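Local coordinates for protein 3-carboxy-cis,cis-muconate cycloisomerase (Acinetobacter calcoaceticus, PDB 1Q5N) that belongs to the largely helical lyase-fold superfamily of enzymes and assembles as four copies of one chain, at residues M30-E34 with I81-V86; Q111-T116 with A194-G198. All coordinates share one frame; numbering follows the deposited sequence.

Contact 1 of 2, residues M30-E34 with I81-V86; sequences MVEAE and IAIPFV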
ATOM      1  N   MET A  30     -15.202 -26.400  -5.709  1.00 35.86           N
ATOM      2  CA  MET A  30     -14.125 -27.401  -5.768  1.00 37.70           C
ATOM      3  C   MET A  30     -14.718 -28.746  -6.200  1.00 37.16           C
ATOM      4  O   MET A  30     -14.096 -29.494  -7.001  1.00 35.82           O
ATOM      5  CB  MET A  30     -13.417 -27.543  -4.410  1.00 38.61           C
ATOM      6  CG  MET A  30     -12.539 -26.307  -4.088  1.00 41.79           C
ATOM      7  SD  MET A  30     -11.893 -26.337  -2.393  1.00 43.84           S
ATOM      8  CE  MET A  30     -10.552 -27.374  -2.692  1.00 43.44           C
ATOM      9  N   VAL A  31     -15.906 -29.042  -5.674  1.00 36.48           N
ATOM     10  CA  VAL A  31     -16.599 -30.267  -6.038  1.00 37.64           C
ATOM     11  C   VAL A  31     -16.849 -30.199  -7.553  1.00 39.27           C
ATOM     12  O   VAL A  31     -16.544 -31.143  -8.296  1.00 38.76           O
ATOM     13  CB  VAL A  31     -17.940 -30.392  -5.291  1.00 37.73           C
ATOM     14  CG1 VAL A  31     -18.830 -31.492  -5.957  1.00 38.74           C
ATOM     15  CG2 VAL A  31     -17.679 -30.720  -3.800  1.00 34.99           C
ATOM     16  N   GLU A  32     -17.345 -29.063  -8.017  1.00 39.11           N
ATOM     17  CA  GLU A  32     -17.621 -28.915  -9.425  1.00 41.66           C
ATOM     18  C   GLU A  32     -16.372 -29.174 -10.282  1.00 42.59           C
ATOM     19  O   GLU A  32     -16.447 -29.814 -11.353  1.00 42.13           O
ATOM     20  CB  GLU A  32     -18.154 -27.517  -9.668  1.00 44.33           C
ATOM     21  CG  GLU A  32     -18.640 -27.232 -11.085  1.00 49.75           C
ATOM     22  CD  GLU A  32     -19.311 -25.838 -11.178  1.00 54.10           C
ATOM     23  OE1 GLU A  32     -19.863 -25.352 -10.145  1.00 54.66           O
ATOM     24  OE2 GLU A  32     -19.299 -25.234 -12.282  1.00 56.20           O
ATOM     25  N   ALA A  33     -15.228 -28.660  -9.821  1.00 40.81           N
ATOM     26  CA  ALA A  33     -13.962 -28.868 -10.527  1.00 41.04           C
ATOM     27  C   ALA A  33     -13.558 -30.378 -10.588  1.00 41.31           C
ATOM     28  O   ALA A  33     -13.006 -30.846 -11.598  1.00 39.12           O
ATOM     29  CB  ALA A  33     -12.843 -28.075  -9.851  1.00 38.42           C
ATOM     30  N   GLU A  34     -13.781 -31.102  -9.482  1.00 40.78           N
ATOM     31  CA  GLU A  34     -13.450 -32.526  -9.411  1.00 42.00           C
ATOM     32  C   GLU A  34     -14.331 -33.345 -10.382  1.00 42.81           C
ATOM     33  O   GLU A  34     -13.832 -34.209 -11.113  1.00 42.38           O
ATOM     34  CB  GLU A  34     -13.600 -33.023  -7.976  1.00 41.74           C
ATOM     35  CG  GLU A  34     -12.540 -32.497  -7.014  1.00 42.21           C
ATOM     36  CD  GLU A  34     -11.152 -33.068  -7.263  1.00 43.56           C
ATOM     37  OE1 GLU A  34     -10.949 -33.839  -8.217  1.00 44.24           O
ATOM     38  OE2 GLU A  34     -10.244 -32.742  -6.496  1.00 44.98           O
ATOM     39  N   ILE A  81      -6.756 -25.955   1.775  1.00 35.98           N
ATOM     40  CA  ILE A  81      -8.016 -26.626   1.879  1.00 37.30           C
ATOM     41  C   ILE A  81      -8.164 -27.830   0.982  1.00 38.05           C
ATOM     42  O   ILE A  81      -8.881 -28.765   1.332  1.00 37.66           O
ATOM     43  CB  ILE A  81      -9.147 -25.667   1.513  1.00 38.69           C
ATOM     44  CG1 ILE A  81      -9.067 -24.448   2.415  1.00 39.33           C
ATOM     45  CG2 ILE A  81     -10.508 -26.350   1.692  1.00 40.61           C
ATOM     46  CD1 ILE A  81      -9.978 -23.331   1.921  1.00 43.33           C
ATOM     47  N   ALA A  82      -7.501 -27.817  -0.170  1.00 37.88           N
ATOM     48  CA  ALA A  82      -7.702 -28.909  -1.112  1.00 38.97           C
ATOM     49  C   ALA A  82      -7.327 -30.286  -0.585  1.00 39.41           C
ATOM     50  O   ALA A  82      -8.068 -31.241  -0.804  1.00 40.75           O
ATOM     51  CB  ALA A  82      -6.973 -28.634  -2.404  1.00 37.48           C
ATOM     52  N   ILE A  83      -6.202 -30.390   0.116  1.00 39.10           N
ATOM     53  CA  ILE A  83      -5.741 -31.681   0.621  1.00 38.65           C
ATOM     54  C   ILE A  83      -6.765 -32.417   1.510  1.00 39.85           C
ATOM     55  O   ILE A  83      -7.120 -33.548   1.220  1.00 40.01           O
ATOM     56  CB  ILE A  83      -4.343 -31.506   1.320  1.00 39.06           C
ATOM     57  CG1 ILE A  83      -3.257 -31.329   0.244  1.00 38.50           C
ATOM     58  CG2 ILE A  83      -3.982 -32.721   2.176  1.00 38.18           C
ATOM     59  CD1 ILE A  83      -1.938 -30.845   0.766  1.00 38.75           C
ATOM     60  N   PRO A  84      -7.267 -31.777   2.576  1.00 40.28           N
ATOM     61  CA  PRO A  84      -8.239 -32.452   3.437  1.00 40.64           C
ATOM     62  C   PRO A  84      -9.576 -32.576   2.703  1.00 41.41           C
ATOM     63  O   PRO A  84     -10.379 -33.436   3.001  1.00 42.44           O
ATOM     64  CB  PRO A  84      -8.353 -31.517   4.632  1.00 41.59           C
ATOM     65  CG  PRO A  84      -7.111 -30.663   4.558  1.00 41.50           C
ATOM     66  CD  PRO A  84      -6.917 -30.456   3.122  1.00 40.46           C
ATOM     67  N   PHE A  85      -9.822 -31.694   1.750  1.00 40.39           N
ATOM     68  CA  PHE A  85     -11.059 -31.766   1.025  1.00 40.37           C
ATOM     69  C   PHE A  85     -11.058 -33.037   0.151  1.00 41.49           C
ATOM     70  O   PHE A  85     -12.062 -33.738   0.085  1.00 42.74           O
ATOM     71  CB  PHE A  85     -11.219 -30.514   0.171  1.00 38.23           C
ATOM     72  CG  PHE A  85     -12.096 -30.708  -1.020  1.00 38.05           C
ATOM     73  CD1 PHE A  85     -13.478 -30.625  -0.911  1.00 40.01           C
ATOM     74  CD2 PHE A  85     -11.543 -30.959  -2.270  1.00 37.68           C
ATOM     75  CE1 PHE A  85     -14.290 -30.800  -2.045  1.00 39.21           C
ATOM     76  CE2 PHE A  85     -12.346 -31.134  -3.405  1.00 37.56           C
ATOM     77  CZ  PHE A  85     -13.708 -31.048  -3.295  1.00 38.86           C
ATOM     78  N   VAL A  86      -9.940 -33.314  -0.519  1.00 41.75           N
ATOM     79  CA  VAL A  86      -9.806 -34.491  -1.356  1.00 42.50           C
ATOM     80  C   VAL A  86     -10.017 -35.739  -0.502  1.00 43.50           C
ATOM     81  O   VAL A  86     -10.751 -36.605  -0.918  1.00 43.48           O
ATOM     82  CB  VAL A  86      -8.410 -34.535  -2.095  1.00 42.59           C
ATOM     83  CG1 VAL A  86      -8.094 -35.933  -2.624  1.00 43.12           C
ATOM     84  CG2 VAL A  86      -8.446 -33.629  -3.286  1.00 42.58           C
TER

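Contact 2 of 2, residues Q111-T116 with A194-G198; sequences QDILDT and AQLGG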
ATOM      1  N   GLN A 111      -3.270 -27.053  -6.220  1.00 31.14           N
ATOM      2  CA  GLN A 111      -3.433 -25.760  -6.855  1.00 31.46           C
ATOM      3  C   GLN A 111      -4.357 -25.811  -8.117  1.00 31.55           C
ATOM      4  O   GLN A 111      -5.015 -24.816  -8.438  1.00 32.12           O
ATOM      5  CB  GLN A 111      -2.043 -25.134  -7.172  1.00 30.39           C
ATOM      6  CG  GLN A 111      -2.188 -23.708  -7.715  1.00 31.48           C
ATOM      7  CD  GLN A 111      -0.903 -22.886  -7.762  1.00 33.21           C
ATOM      8  OE1 GLN A 111       0.211 -23.397  -7.474  1.00 31.21           O
ATOM      9  NE2 GLN A 111      -1.045 -21.590  -8.162  1.00 26.96           N
ATOM     10  N   ASP A 112      -4.410 -26.935  -8.830  1.00 30.35           N
ATOM     11  CA  ASP A 112      -5.291 -26.990  -9.993  1.00 31.92           C
ATOM     12  C   ASP A 112      -6.742 -26.785  -9.525  1.00 31.98           C
ATOM     13  O   ASP A 112      -7.480 -25.994 -10.093  1.00 30.53           O
ATOM     14  CB  ASP A 112      -5.219 -28.343 -10.704  1.00 31.33           C
ATOM     15  CG  ASP A 112      -3.836 -28.651 -11.246  1.00 33.66           C
ATOM     16  OD1 ASP A 112      -3.163 -27.716 -11.754  1.00 33.96           O
ATOM     17  OD2 ASP A 112      -3.426 -29.841 -11.169  1.00 34.09           O
ATOM     18  N   ILE A 113      -7.139 -27.499  -8.478  1.00 31.60           N
ATOM     19  CA  ILE A 113      -8.497 -27.410  -7.992  1.00 32.61           C
ATOM     20  C   ILE A 113      -8.775 -26.023  -7.337  1.00 32.62           C
ATOM     21  O   ILE A 113      -9.837 -25.451  -7.510  1.00 32.87           O
ATOM     22  CB  ILE A 113      -8.756 -28.537  -6.953  1.00 33.93           C
ATOM     23  CG1 ILE A 113      -8.505 -29.908  -7.584  1.00 35.72           C
ATOM     24  CG2 ILE A 113     -10.166 -28.426  -6.392  1.00 33.68           C
ATOM     25  CD1 ILE A 113      -9.245 -30.173  -8.884  1.00 35.30           C
ATOM     26  N   LEU A 114      -7.817 -25.505  -6.577  1.00 31.56           N
ATOM     27  CA  LEU A 114      -7.987 -24.210  -5.919  1.00 30.77           C
ATOM     28  C   LEU A 114      -8.055 -23.069  -6.940  1.00 30.37           C
ATOM     29  O   LEU A 114      -8.965 -22.248  -6.854  1.00 30.34           O
ATOM     30  CB  LEU A 114      -6.854 -23.993  -4.903  1.00 29.75           C
ATOM     31  CG  LEU A 114      -6.987 -25.000  -3.733  1.00 29.12           C
ATOM     32  CD1 LEU A 114      -5.764 -24.973  -2.897  1.00 29.50           C
ATOM     33  CD2 LEU A 114      -8.211 -24.694  -2.874  1.00 25.78           C
ATOM     34  N   ASP A 115      -7.128 -23.027  -7.911  1.00 28.83           N
ATOM     35  CA  ASP A 115      -7.166 -21.970  -8.929  1.00 30.57           C
ATOM     36  C   ASP A 115      -8.414 -22.082  -9.836  1.00 32.08           C
ATOM     37  O   ASP A 115      -8.990 -21.053 -10.264  1.00 32.34           O
ATOM     38  CB  ASP A 115      -5.939 -21.999  -9.846  1.00 30.04           C
ATOM     39  CG  ASP A 115      -4.701 -21.437  -9.200  1.00 30.46           C
ATOM     40  OD1 ASP A 115      -4.773 -20.921  -8.056  1.00 29.83           O
ATOM     41  OD2 ASP A 115      -3.648 -21.520  -9.858  1.00 29.31           O
ATOM     42  N   THR A 116      -8.838 -23.319 -10.135  1.00 31.38           N
ATOM     43  CA  THR A 116     -10.011 -23.478 -10.972  1.00 30.76           C
ATOM     44  C   THR A 116     -11.255 -23.006 -10.192  1.00 30.36           C
ATOM     45  O   THR A 116     -12.094 -22.300 -10.733  1.00 29.02           O
ATOM     46  CB  THR A 116     -10.183 -24.969 -11.498  1.00 29.75           C
ATOM     47  OG1 THR A 116      -9.125 -25.287 -12.421  1.00 27.49           O
ATOM     48  CG2 THR A 116     -11.542 -25.123 -12.191  1.00 27.39           C
ATOM     49  N   ALA A 194      -9.076 -22.271 -17.382  1.00 34.29           N
ATOM     50  CA  ALA A 194      -8.951 -23.368 -16.419  1.00 33.24           C
ATOM     51  C   ALA A 194      -7.507 -23.543 -15.927  1.00 32.04           C
ATOM     52  O   ALA A 194      -6.572 -23.051 -16.547  1.00 30.82           O
ATOM     53  CB  ALA A 194      -9.422 -24.681 -17.070  1.00 32.86           C
ATOM     54  N   GLN A 195      -7.332 -24.227 -14.808  1.00 30.75           N
ATOM     55  CA  GLN A 195      -5.973 -24.513 -14.334  1.00 33.07           C
ATOM     56  C   GLN A 195      -5.851 -26.035 -14.156  1.00 33.30           C
ATOM     57  O   GLN A 195      -6.560 -26.624 -13.322  1.00 34.66           O
ATOM     58  CB  GLN A 195      -5.675 -23.870 -12.954  1.00 30.90           C
ATOM     59  CG  GLN A 195      -4.243 -24.104 -12.469  1.00 28.97           C
ATOM     60  CD  GLN A 195      -3.214 -23.124 -13.091  1.00 29.89           C
ATOM     61  OE1 GLN A 195      -2.690 -23.346 -14.185  1.00 31.47           O
ATOM     62  NE2 GLN A 195      -2.930 -22.031 -12.377  1.00 27.55           N
ATOM     63  N   LEU A 196      -5.000 -26.679 -14.934  1.00 32.99           N
ATOM     64  CA  LEU A 196      -4.784 -28.127 -14.730  1.00 33.58           C
ATOM     65  C   LEU A 196      -3.365 -28.455 -15.225  1.00 32.43           C
ATOM     66  O   LEU A 196      -3.101 -28.542 -16.433  1.00 32.72           O
ATOM     67  CB  LEU A 196      -5.824 -28.969 -15.474  1.00 33.92           C
ATOM     68  CG  LEU A 196      -5.636 -30.489 -15.260  1.00 38.10           C
ATOM     69  CD1 LEU A 196      -5.942 -30.850 -13.817  1.00 37.64           C
ATOM     70  CD2 LEU A 196      -6.571 -31.286 -16.184  1.00 36.93           C
ATOM     71  N   GLY A 197      -2.453 -28.631 -14.282  1.00 31.57           N
ATOM     72  CA  GLY A 197      -1.073 -28.890 -14.648  1.00 30.94           C
ATOM     73  C   GLY A 197      -0.387 -29.895 -13.733  1.00 30.42           C
ATOM     74  O   GLY A 197       0.734 -30.270 -13.994  1.00 30.86           O
ATOM     75  N   GLY A 198      -1.041 -30.352 -12.674  1.00 30.48           N
ATOM     76  CA  GLY A 198      -0.367 -31.302 -11.810  1.00 30.47           C
ATOM     77  C   GLY A 198       0.754 -30.686 -10.979  1.00 32.56           C
ATOM     78  O   GLY A 198       1.072 -29.483 -11.113  1.00 31.69           O
TER

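Contact 1 of 2, residues M30-E34 with I81-V86
Met30 on helix 30-34 and Phe85 on helix 82-86 meet where the two helices cross at -66°, their axes 11.9 Å apart at closest approach. So wide a spacing suits two long side chains laid over one another, and they form a Met-aromatic contact within the helical part of the lyase fold. The two side chains overlap while pointing opposite ways. Met30 SD stands 4.7 Å from the centroid of the Phe85 ring, almost straight above it, while Met30 CB covers the same face nearer the rim in a CH-pi contact, 3.7 Å from Phe85 CZ. An unbranched, flexible thioether can follow the ring in this way. Val31 CG2 closes on the ring edge in its plane, and Glu34 CG comes to the edge at another point, 3.9 Å from Phe85 CE2. Glu34 bends at chi2, and the planes of its carboxylate and the ring lie 28° apart; OE2 is hydrogen-bonded to His105 ND1, so this buried carboxylate oxygen has a polar partner. Ala82 is small enough to admit the methionine methyl: a bend at chi3 of 82° places Met30 CE 3.6 Å from Ala82 CA.

Contact 2 of 2, residues Q111-T116 with A194-G198
Asp112 and the backbone of Gly197 and Gly198 form the tight end of this contact, in which carboxylates near the N-terminal end of helix 110-146 hold a buried, irregular loop of this lyase-family chain. The Asp112 carboxylate forks: OD1 accepts from Gly197 N at 2.8 Å, the donor lying 51° above the carboxylate plane, and OD2 takes Gly198 N at 2.9 Å on its syn lone pair. Glycine fits at Gly198 because the backbone there has a positive phi (72°).

Beside this grip, Gln195 runs alongside Asp115 in the same direction. Its bend at chi2 (81°) presents NE2 to the anti lone pair of Asp115 OD2 at 2.7 Å, in the plane of the amide. Gln111 NE2 reaches the same oxygen from its syn side at 3.1 Å, tilted from the carboxylate plane. An aspartate suits such a place, since one oxygen can serve several donors. At Thr116, OG1 accepts from Gln195 N at 3.2 Å. Further partners are His231 NE2 for Asp112 OD1 and Thr109 N for its OD2, which help fix that group's rotation, an Arg234 salt bridge to Asp115 OD2, Arg319 NE for Gln111 OE1 and Tyr217 OH for Thr116 OG1.

The looser part holds van der Waals contacts rather than solvent, for every touching residue is buried: Leu196 CD1 stays 3.8 Å from Asp112 OD2, and Ala194 comes no nearer than 4.2 Å, from its C to Thr116 OG1. Beyond it, Leu196 packs on Leu37 of helix 23-43 and on Val213 and Tyr217 of helix 210-221, while Trp324 of helix 323-351 touches Gln111, Leu114 and Asp115.

In the fold
Both contacts are buried, with centres about 11 Å apart, and helix 110-146 brings them together: Leu114 and Ile113, which make no contact with the loop 194-198, pack against Met30, and Leu114 also against Ala82. Contact 1 joins two helices through apolar and sulfur-aromatic packing, as befits a helix-helix interface, with Glu34 as its polar member. Contact 2 joins a helix to a loop: the backbone amides of Gln195, Gly197 and Gly198 find acceptors in aspartate and threonine side chains, and the Gln195 side chain adds a bond of its own. Helix 23-43 borders both contacts. Another subunit touches contact 1, where its Tyr8 meets Ile81, whereas contact 2 is enclosed within its own chain.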